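Local coordinates for protein heat-inducible transcription repressor hrcA homolog (Thermotoga maritima, PDB 1STZ) that represses heat-inducible transcription by binding DNA, probably at the class I heat-shock operons, and forms a dimer, at the interface of chains A and B. Residues are numbered along the deposited sequence; one frame, centred on the assembly and turned at random. Chains: chain A/B, Heat-inducible transcription repressor hrcA homolog.

Contact 1 and contact 2 are neighbouring patches of one two-fold symmetric HrcA dimer interface, their C-alpha centres about 11 Å apart. They share A:Val170 and B:Pro175, whose packing joins the two, and both draw on strands 159-166 and 169-177 of chain A. Contact 1 is the mixed, partly polar patch, where a chain A segment just ahead of helix 116-131 bridges to the partner's strand 173-177 and the C-terminal end of helix 314-334 receives a lysine. Contact 2 is almost wholly aliphatic, with no hydrogen bond across it, and lays sheet against sheet. Because each has a twin with the chains exchanged, the pair recurs across the dimer.

Contact 1: the interface of chains A and B. Residues chain A 112-115, 165, 169-170, 331, 335; chain B 159, 175-177.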
loop_
_atom_site.group_PDB
_atom_site.type_symbol
_atom_site.label_atom_id
_atom_site.label_comp_id
_atom_site.label_asym_id
_atom_site.label_seq_id
_atom_site.Cartn_x
_atom_site.Cartn_y
_atom_site.Cartn_z
ATOM N N PRO A 112 0.585 -3.265 13.770
ATOM C CA PRO A 112 0.361 -3.361 15.195
ATOM C C PRO A 112 -0.954 -2.717 15.625
ATOM O O PRO A 112 -1.033 -2.351 16.771
ATOM C CB PRO A 112 1.584 -2.633 15.764
ATOM C CG PRO A 112 2.005 -1.682 14.679
ATOM C CD PRO A 112 1.192 -1.963 13.458
ATOM N N LEU A 113 -1.958 -2.596 14.761
ATOM C CA LEU A 113 -3.279 -2.138 15.213
ATOM C C LEU A 113 -3.890 -3.085 16.249
ATOM O O LEU A 113 -3.755 -4.289 16.137
ATOM C CB LEU A 113 -4.251 -1.997 14.046
ATOM C CG LEU A 113 -3.836 -1.047 12.932
ATOM C CD1 LEU A 113 -4.914 -1.059 11.895
ATOM C CD2 LEU A 113 -3.572 0.352 13.479
ATOM N N ALA A 114 -4.552 -2.521 17.251
ATOM C CA ALA A 114 -5.148 -3.268 18.348
ATOM C C ALA A 114 -6.679 -3.084 18.460
ATOM O O ALA A 114 -7.292 -3.650 19.336
ATOM C CB ALA A 114 -4.465 -2.849 19.662
ATOM N N ASP A 115 -7.286 -2.286 17.587
ATOM C CA ASP A 115 -8.731 -2.040 17.586
ATOM C C ASP A 115 -9.333 -2.983 16.543
ATOM O O ASP A 115 -9.076 -2.838 15.355
ATOM C CB ASP A 115 -9.025 -0.568 17.226
ATOM C CG ASP A 115 -10.531 -0.201 17.267
ATOM O OD1 ASP A 115 -11.421 -1.081 17.328
ATOM O OD2 ASP A 115 -10.908 0.994 17.240
ATOM N N LEU A 165 -11.300 -2.829 27.230
ATOM C CA LEU A 165 -10.524 -3.960 26.765
ATOM C C LEU A 165 -11.487 -5.112 26.593
ATOM O O LEU A 165 -12.342 -5.346 27.433
ATOM C CB LEU A 165 -9.479 -4.372 27.792
ATOM C CG LEU A 165 -8.050 -4.435 27.297
ATOM C CD1 LEU A 165 -7.942 -5.435 26.144
ATOM C CD2 LEU A 165 -7.552 -3.038 26.872
ATOM N N GLY A 169 -9.182 -6.971 21.699
ATOM C CA GLY A 169 -8.346 -5.779 21.712
ATOM C C GLY A 169 -8.974 -4.585 22.410
ATOM O O GLY A 169 -9.785 -4.743 23.299
ATOM N N VAL A 170 -8.588 -3.387 21.987
ATOM C CA VAL A 170 -9.052 -2.144 22.610
ATOM C C VAL A 170 -10.167 -1.558 21.745
ATOM O O VAL A 170 -9.968 -1.285 20.557
ATOM C CB VAL A 170 -7.887 -1.157 22.722
ATOM C CG1 VAL A 170 -8.303 0.115 23.443
ATOM C CG2 VAL A 170 -6.696 -1.820 23.427
ATOM N N TYR A 331 -5.464 -12.237 12.777
ATOM C CA TYR A 331 -5.622 -11.150 13.719
ATOM C C TYR A 331 -6.458 -11.612 14.941
ATOM O O TYR A 331 -6.041 -11.461 16.079
ATOM C CB TYR A 331 -6.234 -9.882 13.092
ATOM C CG TYR A 331 -6.424 -8.832 14.174
ATOM C CD1 TYR A 331 -5.378 -7.988 14.554
ATOM C CD2 TYR A 331 -7.601 -8.769 14.889
ATOM C CE1 TYR A 331 -5.543 -7.067 15.593
ATOM C CE2 TYR A 331 -7.773 -7.867 15.936
ATOM C CZ TYR A 331 -6.743 -7.019 16.285
ATOM O OH TYR A 331 -6.949 -6.127 17.331
ATOM N N THR A 335 -4.920 -12.407 18.790
ATOM C CA THR A 335 -5.511 -11.649 19.872
ATOM C C THR A 335 -6.313 -12.679 20.680
ATOM O O THR A 335 -7.556 -12.659 20.687
ATOM C CB THR A 335 -6.411 -10.525 19.280
ATOM O OG1 THR A 335 -5.703 -9.848 18.233
ATOM C CG2 THR A 335 -6.672 -9.428 20.281
ATOM N N TYR B 159 -0.746 -3.449 25.168
ATOM C CA TYR B 159 -1.362 -2.371 24.389
ATOM C C TYR B 159 -0.953 -0.973 24.805
ATOM O O TYR B 159 -0.701 -0.709 25.958
ATOM C CB TYR B 159 -2.891 -2.417 24.497
ATOM C CG TYR B 159 -3.533 -3.744 24.146
ATOM C CD1 TYR B 159 -4.148 -4.519 25.124
ATOM C CD2 TYR B 159 -3.554 -4.209 22.836
ATOM C CE1 TYR B 159 -4.763 -5.722 24.804
ATOM C CE2 TYR B 159 -4.159 -5.405 22.523
ATOM C CZ TYR B 159 -4.762 -6.154 23.512
ATOM O OH TYR B 159 -5.353 -7.348 23.209
ATOM N N PRO B 175 -5.182 2.680 19.003
ATOM C CA PRO B 175 -4.692 1.603 19.861
ATOM C C PRO B 175 -3.662 0.745 19.103
ATOM O O PRO B 175 -3.863 0.411 17.937
ATOM C CB PRO B 175 -5.958 0.812 20.201
ATOM C CG PRO B 175 -7.087 1.689 19.806
ATOM C CD PRO B 175 -6.615 2.548 18.693
ATOM N N ILE B 176 -2.563 0.416 19.772
ATOM C CA ILE B 176 -1.449 -0.305 19.154
ATOM C C ILE B 176 -1.085 -1.520 20.003
ATOM O O ILE B 176 -0.980 -1.430 21.212
ATOM C CB ILE B 176 -0.250 0.659 18.975
ATOM C CG1 ILE B 176 -0.607 1.757 17.973
ATOM C CG2 ILE B 176 1.027 -0.071 18.535
ATOM C CD1 ILE B 176 0.443 2.797 17.815
ATOM N N LYS B 177 -0.929 -2.656 19.345
ATOM C CA LYS B 177 -0.530 -3.908 19.955
ATOM C C LYS B 177 0.992 -3.923 19.985
ATOM O O LYS B 177 1.641 -3.744 18.958
ATOM C CB LYS B 177 -1.056 -5.073 19.105
ATOM C CG LYS B 177 -1.037 -6.428 19.775
ATOM C CD LYS B 177 -2.142 -7.361 19.250
ATOM C CE LYS B 177 -2.241 -7.375 17.731
ATOM N NZ LYS B 177 -2.871 -8.628 17.245
HETATM O O HOH W 1 -5.999 0.220 16.223
#
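A short antiparallel beta bridge, A:Leu113 opposite B:Ile176, carries the backbone part of this dimer contact. B:Lys177 N donates to the carbonyl oxygen A:Pro112 O at 2.6 Å, nearly straight (164° at the hydrogen) and in the carbonyl plane. The return bond, from A:Ala114 N to B:Pro175 O, is longer at 3.1 Å and its donor stands 55° above the carbonyl plane. A water 2.7 Å from B:Pro175 O also meets the amide of A:Asp115, so that this carbonyl is held from two sides.

B:Lys177 adds a polar side-chain contact. Its CG is anti to the backbone N, and a bend at chi3 (46°) brings the terminal amine NZ to the C-terminal end of helix 314-334. There NZ donates to the hydroxyl A:Thr335 OG1 at 3.2 Å, beside the CE1 edge atom of A:Tyr331. The threonine hydroxyl in turn donates to A:Tyr331 O at 2.7 Å, which fixes its rotation; if the amine is protonated, as is likely, the helix-end carbonyls would probably favour its charge.

Apolar packing centres on B:Tyr159, whose ring reaches across with CG anti to the carbonyl carbon, beside its own backbone N. A:Val170 CG2 sits 3.8 Å above one face of the B:Tyr159 ring, offset toward the rim, while A:Leu165 CD1 meets the CE1 atom of B:Tyr159 at 3.5 Å. A:Ala114 CB touches the ring at CD2, and the phenol oxygen lies near A:Gly169 CA and the methyl of A:Thr335. An alanine here would remove the ring and would probably leave A:Val170, A:Leu165 and A:Ala114 poorly packed, loosening this patch. The side chains of A:Val170 and B:Pro175 cross obliquely, CB against CB. Main-chain pairing thus ties the segment preceding helix 116-131 to strand 173-177, while the tyrosine packs mainly on strands 159-166 and 169-177 of chain A and the lysine reaches helix 314-334, together helping to hold the repressor as a dimer.

Contact 2: the interface of chains A and B. Residues chain A 153, 155, 161, 163, 170, 173; chain B 153, 155, 161, 163, 173, 175.
In this part of the HrcA dimer interface, aliphatic side chains from strands 149-154, 159-166 and 169-177 of chain A, and from the loop just after strand 149-154, face those of the same sheet region in chain B, and no polar atom pairs with one of the partner. Packing is tightest at the valine-proline end. A:Val173 divides its two methyls between partners: CG1, anti to the backbone N (chi1 -166°), meets its counterpart B:Val173 CG1 at 3.5 Å, the two side chains crossing obliquely, whereas CG2, beside the backbone N, points tip to tip at B:Pro175 CG, 3.4 Å away. Both pairs are tightly pressed. A:Val170 extends this cluster along the proline ring.

At the other end the two copies of Ile153 reach toward each other tip to tip, and A:Ile153 CG2 lies 3.8 Å from B:Ile153 CG2. The two isoleucine side chains differ in chi2, 105° in chain A and 151° in chain B. B:Ile153 CD1 turns to A:Val155 CG1 at 3.5 Å, crossing it at about a right angle; the reverse pairing is slacker, B:Val155 CG2 lying 4.3 Å from A:Ile153 CD1.

Between the two ends contact is looser. Each Ile161 presents its CD1 tip to the partner's Ser163 hydroxyl, with B:Ile161 CD1 3.9 Å from A:Ser163 OG, a methyl-to-hydroxyl approach, no more than loose van der Waals contact. In both serines OG lies over the backbone, flanked by N and the carbonyl carbon, and each loses little surface to the partner, unlike the well-buried isoleucines.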
loop_
_atom_site.group_PDB
_atom_site.type_symbol
_atom_site.label_atom_id
_atom_site.label_comp_id
_atom_site.label_asym_id
_atom_site.label_seq_id
_atom_site.Cartn_x
_atom_site.Cartn_y
_atom_site.Cartn_z
ATOM N N ILE A 153 -8.268 7.425 30.945
ATOM C CA ILE A 153 -6.919 8.017 31.034
ATOM C C ILE A 153 -6.897 9.546 30.866
ATOM O O ILE A 153 -7.103 10.040 29.776
ATOM C CB ILE A 153 -6.033 7.373 29.950
ATOM C CG1 ILE A 153 -5.919 5.862 30.189
ATOM C CG2 ILE A 153 -4.660 8.011 29.924
ATOM C CD1 ILE A 153 -6.730 5.065 29.264
ATOM N N VAL A 155 -5.346 12.682 29.772
ATOM C CA VAL A 155 -4.183 13.144 29.007
ATOM C C VAL A 155 -3.838 14.597 29.307
ATOM O O VAL A 155 -2.680 14.979 29.197
ATOM C CB VAL A 155 -4.329 12.926 27.486
ATOM C CG1 VAL A 155 -4.450 11.444 27.179
ATOM C CG2 VAL A 155 -5.510 13.696 26.893
ATOM N N ILE A 161 -9.220 10.104 27.788
ATOM C CA ILE A 161 -9.457 9.031 26.837
ATOM C C ILE A 161 -10.111 7.827 27.501
ATOM O O ILE A 161 -9.578 7.247 28.440
ATOM C CB ILE A 161 -8.158 8.630 26.080
ATOM C CG1 ILE A 161 -7.710 9.781 25.176
ATOM C CG2 ILE A 161 -8.417 7.399 25.229
ATOM C CD1 ILE A 161 -6.326 9.620 24.597
ATOM N N SER A 163 -11.805 3.958 26.995
ATOM C CA SER A 163 -11.839 2.762 26.163
ATOM C C SER A 163 -12.141 1.535 27.004
ATOM O O SER A 163 -12.159 1.595 28.224
ATOM C CB SER A 163 -10.520 2.552 25.412
ATOM O OG SER A 163 -9.420 2.586 26.300
ATOM N N VAL A 170 -8.588 -3.387 21.987
ATOM C CA VAL A 170 -9.052 -2.144 22.610
ATOM C C VAL A 170 -10.167 -1.558 21.745
ATOM O O VAL A 170 -9.968 -1.285 20.557
ATOM C CB VAL A 170 -7.887 -1.157 22.722
ATOM C CG1 VAL A 170 -8.303 0.115 23.443
ATOM C CG2 VAL A 170 -6.696 -1.820 23.427
ATOM N N VAL A 173 -12.642 3.413 21.640
ATOM C CA VAL A 173 -11.707 4.459 22.005
ATOM C C VAL A 173 -12.302 5.830 21.686
ATOM O O VAL A 173 -12.660 6.122 20.547
ATOM C CB VAL A 173 -10.327 4.282 21.334
ATOM C CG1 VAL A 173 -9.308 5.177 21.998
ATOM C CG2 VAL A 173 -9.863 2.863 21.461
ATOM N N ILE B 153 0.500 6.224 25.392
ATOM C CA ILE B 153 0.102 5.845 26.736
ATOM C C ILE B 153 -0.021 4.328 26.825
ATOM O O ILE B 153 -0.975 3.768 26.306
ATOM C CB ILE B 153 -1.248 6.485 27.090
ATOM C CG1 ILE B 153 -1.231 8.000 26.857
ATOM C CG2 ILE B 153 -1.594 6.192 28.554
ATOM C CD1 ILE B 153 -2.584 8.555 26.510
ATOM N N VAL B 155 -1.222 1.008 28.261
ATOM C CA VAL B 155 -2.407 0.665 29.021
ATOM C C VAL B 155 -2.193 -0.660 29.741
ATOM O O VAL B 155 -2.670 -0.844 30.838
ATOM C CB VAL B 155 -3.614 0.618 28.092
ATOM C CG1 VAL B 155 -4.713 -0.172 28.691
ATOM C CG2 VAL B 155 -4.071 2.030 27.795
ATOM N N ILE B 161 -2.007 3.403 23.641
ATOM C CA ILE B 161 -2.800 4.268 22.798
ATOM C C ILE B 161 -1.948 5.471 22.352
ATOM O O ILE B 161 -1.357 6.176 23.155
ATOM C CB ILE B 161 -4.089 4.712 23.545
ATOM C CG1 ILE B 161 -5.026 3.520 23.739
ATOM C CG2 ILE B 161 -4.814 5.800 22.771
ATOM C CD1 ILE B 161 -5.970 3.659 24.904
ATOM N N SER B 163 -2.014 9.153 20.293
ATOM C CA SER B 163 -2.790 10.218 19.662
ATOM C C SER B 163 -1.954 11.479 19.564
ATOM O O SER B 163 -0.841 11.538 20.095
ATOM C CB SER B 163 -4.075 10.509 20.454
ATOM O OG SER B 163 -3.781 10.918 21.787
ATOM N N VAL B 173 -6.359 8.970 16.862
ATOM C CA VAL B 173 -6.363 8.067 18.004
ATOM C C VAL B 173 -6.232 6.616 17.521
ATOM O O VAL B 173 -7.035 6.160 16.704
ATOM C CB VAL B 173 -7.640 8.221 18.843
ATOM C CG1 VAL B 173 -7.478 7.514 20.177
ATOM C CG2 VAL B 173 -7.964 9.706 19.063
ATOM N N PRO B 175 -5.182 2.680 19.003
ATOM C CA PRO B 175 -4.692 1.603 19.861
ATOM C C PRO B 175 -3.662 0.745 19.103
ATOM O O PRO B 175 -3.863 0.411 17.937
ATOM C CB PRO B 175 -5.958 0.812 20.201
ATOM C CG PRO B 175 -7.087 1.689 19.806
ATOM C CD PRO B 175 -6.615 2.548 18.693
#